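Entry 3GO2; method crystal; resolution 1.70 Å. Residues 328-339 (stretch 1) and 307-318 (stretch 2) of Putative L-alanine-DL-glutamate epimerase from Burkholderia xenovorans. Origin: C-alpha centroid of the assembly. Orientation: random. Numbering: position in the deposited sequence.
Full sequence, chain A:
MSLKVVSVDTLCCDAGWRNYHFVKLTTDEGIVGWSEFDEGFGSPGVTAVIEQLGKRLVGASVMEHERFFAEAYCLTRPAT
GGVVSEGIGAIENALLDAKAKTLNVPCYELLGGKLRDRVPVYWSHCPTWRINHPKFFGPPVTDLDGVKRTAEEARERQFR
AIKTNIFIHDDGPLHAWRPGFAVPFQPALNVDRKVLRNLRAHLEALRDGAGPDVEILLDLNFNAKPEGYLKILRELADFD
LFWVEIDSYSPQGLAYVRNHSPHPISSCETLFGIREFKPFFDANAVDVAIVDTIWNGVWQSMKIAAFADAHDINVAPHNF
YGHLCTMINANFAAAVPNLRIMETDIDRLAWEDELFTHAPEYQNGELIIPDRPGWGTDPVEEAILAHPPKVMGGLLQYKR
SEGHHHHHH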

# COMPACT_ATOMS: atom_id res chain seq x y z
N ILE A 328 -0.35 35.77 21.49
CA ILE A 328 -1.14 35.11 20.44
C ILE A 328 -1.18 33.61 20.71
O ILE A 328 -2.25 32.97 20.75
CB ILE A 328 -0.54 35.43 19.05
CG1 ILE A 328 -0.80 36.89 18.71
CG2 ILE A 328 -1.16 34.57 17.92
CD1 ILE A 328 -0.03 37.39 17.49
N ASN A 329 0.01 33.06 20.91
CA ASN A 329 0.17 31.63 21.17
C ASN A 329 -0.46 31.20 22.49
O ASN A 329 -0.99 30.08 22.59
CB ASN A 329 1.65 31.27 21.11
CG ASN A 329 2.15 31.15 19.69
OD1 ASN A 329 1.56 30.42 18.88
ND2 ASN A 329 3.21 31.87 19.36
N ALA A 330 -0.44 32.07 23.51
CA ALA A 330 -1.11 31.75 24.77
C ALA A 330 -2.60 31.51 24.58
O ALA A 330 -3.19 30.64 25.22
CB ALA A 330 -0.90 32.86 25.79
N ASN A 331 -3.23 32.29 23.71
CA ASN A 331 -4.64 32.12 23.47
C ASN A 331 -4.97 30.82 22.72
O ASN A 331 -5.95 30.15 23.03
CB ASN A 331 -5.24 33.35 22.77
CG ASN A 331 -5.45 34.51 23.72
OD1 ASN A 331 -6.52 34.64 24.31
ND2 ASN A 331 -4.43 35.35 23.91
N PHE A 332 -4.15 30.49 21.72
CA PHE A 332 -4.22 29.20 21.05
C PHE A 332 -4.05 28.06 22.05
O PHE A 332 -4.84 27.10 22.08
CB PHE A 332 -3.12 29.14 20.00
CG PHE A 332 -2.93 27.80 19.36
CD1 PHE A 332 -3.75 27.36 18.34
CD2 PHE A 332 -1.88 26.99 19.75
CE1 PHE A 332 -3.52 26.09 17.73
CE2 PHE A 332 -1.66 25.76 19.16
CZ PHE A 332 -2.47 25.33 18.14
N ALA A 333 -3.00 28.16 22.86
CA ALA A 333 -2.69 27.14 23.86
C ALA A 333 -3.80 26.95 24.90
O ALA A 333 -4.03 25.85 25.40
CB ALA A 333 -1.38 27.49 24.57
N ALA A 334 -4.50 28.03 25.24
CA ALA A 334 -5.60 27.95 26.17
C ALA A 334 -6.78 27.09 25.71
O ALA A 334 -7.46 26.46 26.54
CB ALA A 334 -6.08 29.36 26.50
N ALA A 335 -7.02 27.04 24.39
CA ALA A 335 -8.20 26.46 23.82
C ALA A 335 -8.00 25.04 23.24
O ALA A 335 -8.97 24.30 23.01
CB ALA A 335 -8.74 27.40 22.72
N VAL A 336 -6.75 24.68 22.97
CA VAL A 336 -6.46 23.38 22.32
C VAL A 336 -6.36 22.24 23.34
O VAL A 336 -5.50 22.30 24.21
CB VAL A 336 -5.17 23.46 21.51
CG1 VAL A 336 -4.75 22.09 21.05
CG2 VAL A 336 -5.38 24.42 20.31
N PRO A 337 -7.23 21.20 23.25
CA PRO A 337 -7.10 20.13 24.25
C PRO A 337 -5.79 19.38 24.12
O PRO A 337 -5.13 19.10 25.13
CB PRO A 337 -8.26 19.17 23.92
CG PRO A 337 -8.61 19.47 22.52
CD PRO A 337 -8.36 20.94 22.34
N ASN A 338 -5.41 19.06 22.89
CA ASN A 338 -4.26 18.20 22.61
C ASN A 338 -2.94 19.01 22.57
O ASN A 338 -2.26 19.05 21.56
CB ASN A 338 -4.48 17.37 21.33
CG ASN A 338 -4.84 18.23 20.10
OD1 ASN A 338 -5.69 19.12 20.19
ND2 ASN A 338 -4.23 17.94 18.95
N LEU A 339 -2.62 19.66 23.69
CA LEU A 339 -1.47 20.55 23.80
C LEU A 339 -0.30 19.85 24.48
O LEU A 339 -0.39 19.46 25.66
CB LEU A 339 -1.83 21.82 24.59
CG LEU A 339 -0.70 22.82 24.85
CD1 LEU A 339 -0.32 23.60 23.58
CD2 LEU A 339 -1.10 23.79 25.98
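Stretch 2 307-318: FADAHDINVAPH

Stretch 2 lies against stretch 1 as a short strand running nearly antiparallel to a helix, an apolar packing contact pinned at one end by the hydrogen bonds of Asn338 and a single beta bridge. Stretch 2 leaves the end of a helix that began earlier in the chain, turns through Asp312, whose phi and psi of 51° and 46° place it in the left-handed region, and then extends into a strand that runs through Val315 to Pro317. That strand passes the helix that fills the first part of stretch 1 with a closest axial approach of 9.2 Å and a signed crossing angle of -164°. Because the directions oppose, Pro317 comes beside Asn329 early in stretch 1, whereas Asn314 and Val315 meet Asn338 and Leu339 at its end.

Asn338 is the anchor. Its CA-to-CB bond points toward stretch 2, and with chi1 at 54° (p) its amide reaches the turn: Asn338 ND2 donates to Ile313 O at 3.0 Å, with a nearly straight angle of 170°. An asparagine suits this place because its short side chain carries a donor to a backbone carbonyl. Independently, the backbone Asn338 O accepts from Val315 N at 2.8 Å, and so one residue binds stretch 2 through both side chain and backbone. Nearby, Asn338 CB lies 3.5 Å from Asp309 OD1 and 3.2 Å from Asn314 OD1. The beta bridge pairs Leu339 with Val315, their CA atoms 5.1 Å apart; a CA-H...O contact of 3.5 Å from Leu339 CA to Val315 O accompanies it.

Between helix and strand the contact is greasy. Val315 CG2 packs 3.9 Å from Val336 CG1 and 4.2 Å from Phe332 CZ, one methyl touching both neighbours. Phe332, with chi1 at 171° (t), also meets Pro317: Pro317 CG lies at the edge of the ring, 4.0 Å from Phe332 CD2. Leu339 points its CA-to-CB bond away from stretch 2, yet its end comes nearer, bringing Leu339 CD1 to 3.8 Å from Pro317 CD. Proline suits this strand position, since its ring offers a rigid apolar surface to both residues while its phi of -68° and psi of 147° keep the backbone extended.

At the other end the contact turns polar again. Asn329 OD1 approaches Pro317 CB at 3.3 Å, and a water bridges the two stretches, hydrogen-bonded to Asn329 OD1 and to His318 O, its oxygen 2.6 Å from each. Altogether 538 Å² is buried, summed over both stretches.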

# COMPACT_ATOMS: atom_id res chain seq x y z
N PHE A 307 -7.12 18.33 13.45
CA PHE A 307 -6.65 17.28 12.56
C PHE A 307 -5.64 16.39 13.30
O PHE A 307 -5.75 15.15 13.27
CB PHE A 307 -6.04 17.92 11.30
CG PHE A 307 -5.41 16.94 10.36
CD1 PHE A 307 -6.14 15.89 9.82
CD2 PHE A 307 -4.12 17.13 9.93
CE1 PHE A 307 -5.55 15.04 8.91
CE2 PHE A 307 -3.53 16.29 9.03
CZ PHE A 307 -4.24 15.23 8.54
N ALA A 308 -4.69 17.01 14.02
CA ALA A 308 -3.74 16.29 14.82
C ALA A 308 -4.44 15.47 15.90
O ALA A 308 -4.07 14.33 16.16
CB ALA A 308 -2.73 17.28 15.48
N ASP A 309 -5.47 16.07 16.50
CA ASP A 309 -6.21 15.40 17.57
C ASP A 309 -6.79 14.06 17.10
O ASP A 309 -6.77 13.08 17.85
CB ASP A 309 -7.31 16.32 18.06
CG ASP A 309 -7.98 15.81 19.29
OD1 ASP A 309 -7.24 15.48 20.24
OD2 ASP A 309 -9.23 15.74 19.28
N ALA A 310 -7.27 14.01 15.87
CA ALA A 310 -7.88 12.78 15.33
C ALA A 310 -6.86 11.69 15.10
O ALA A 310 -7.21 10.50 15.12
CB ALA A 310 -8.67 13.09 14.02
N HIS A 311 -5.58 12.09 14.94
CA HIS A 311 -4.43 11.20 14.83
C HIS A 311 -3.78 10.92 16.19
O HIS A 311 -2.73 10.29 16.26
CB HIS A 311 -3.37 11.81 13.90
CG HIS A 311 -3.69 11.71 12.43
ND1 HIS A 311 -3.28 10.62 11.67
CD2 HIS A 311 -4.31 12.55 11.58
CE1 HIS A 311 -3.66 10.81 10.41
NE2 HIS A 311 -4.28 11.97 10.33
N ASP A 312 -4.39 11.40 17.27
CA ASP A 312 -3.84 11.32 18.64
C ASP A 312 -2.42 11.85 18.70
O ASP A 312 -1.54 11.26 19.33
CB ASP A 312 -3.94 9.89 19.22
CG ASP A 312 -5.35 9.50 19.62
OD1 ASP A 312 -6.17 10.37 20.00
OD2 ASP A 312 -5.64 8.29 19.56
N ILE A 313 -2.20 13.01 18.05
CA ILE A 313 -0.96 13.75 18.11
C ILE A 313 -1.20 15.06 18.85
O ILE A 313 -2.13 15.78 18.51
CB ILE A 313 -0.46 14.05 16.67
CG1 ILE A 313 -0.13 12.75 15.93
CG2 ILE A 313 0.74 15.00 16.68
CD1 ILE A 313 0.14 12.95 14.44
N ASN A 314 -0.38 15.35 19.85
CA ASN A 314 -0.44 16.61 20.54
C ASN A 314 0.43 17.63 19.83
O ASN A 314 1.40 17.28 19.13
CB ASN A 314 -0.00 16.45 22.01
CG ASN A 314 -1.05 15.74 22.84
OD1 ASN A 314 -2.15 15.48 22.37
ND2 ASN A 314 -0.70 15.39 24.09
N VAL A 315 0.07 18.91 20.00
CA VAL A 315 0.70 20.00 19.25
C VAL A 315 1.39 20.97 20.18
O VAL A 315 1.04 21.07 21.37
CB VAL A 315 -0.33 20.76 18.38
CG1 VAL A 315 -1.01 19.81 17.42
CG2 VAL A 315 -1.38 21.46 19.25
N ALA A 316 2.38 21.68 19.66
CA ALA A 316 3.08 22.71 20.44
C ALA A 316 3.24 23.94 19.56
O ALA A 316 3.67 23.84 18.43
CB ALA A 316 4.46 22.22 20.89
N PRO A 317 2.91 25.13 20.09
CA PRO A 317 3.18 26.33 19.29
C PRO A 317 4.64 26.64 19.09
O PRO A 317 5.48 26.35 19.96
CB PRO A 317 2.56 27.47 20.11
CG PRO A 317 1.88 26.86 21.20
CD PRO A 317 2.17 25.43 21.32
N HIS A 318 4.95 27.21 17.92
CA HIS A 318 6.25 27.76 17.62
C HIS A 318 6.22 29.22 18.08
O HIS A 318 5.43 30.04 17.60
CB HIS A 318 6.49 27.67 16.12
CG HIS A 318 7.88 28.00 15.71
ND1 HIS A 318 8.18 28.41 14.43
CD2 HIS A 318 9.06 27.92 16.37
CE1 HIS A 318 9.48 28.56 14.31
NE2 HIS A 318 10.04 28.29 15.48
O HOH W 1 2.99 29.72 16.83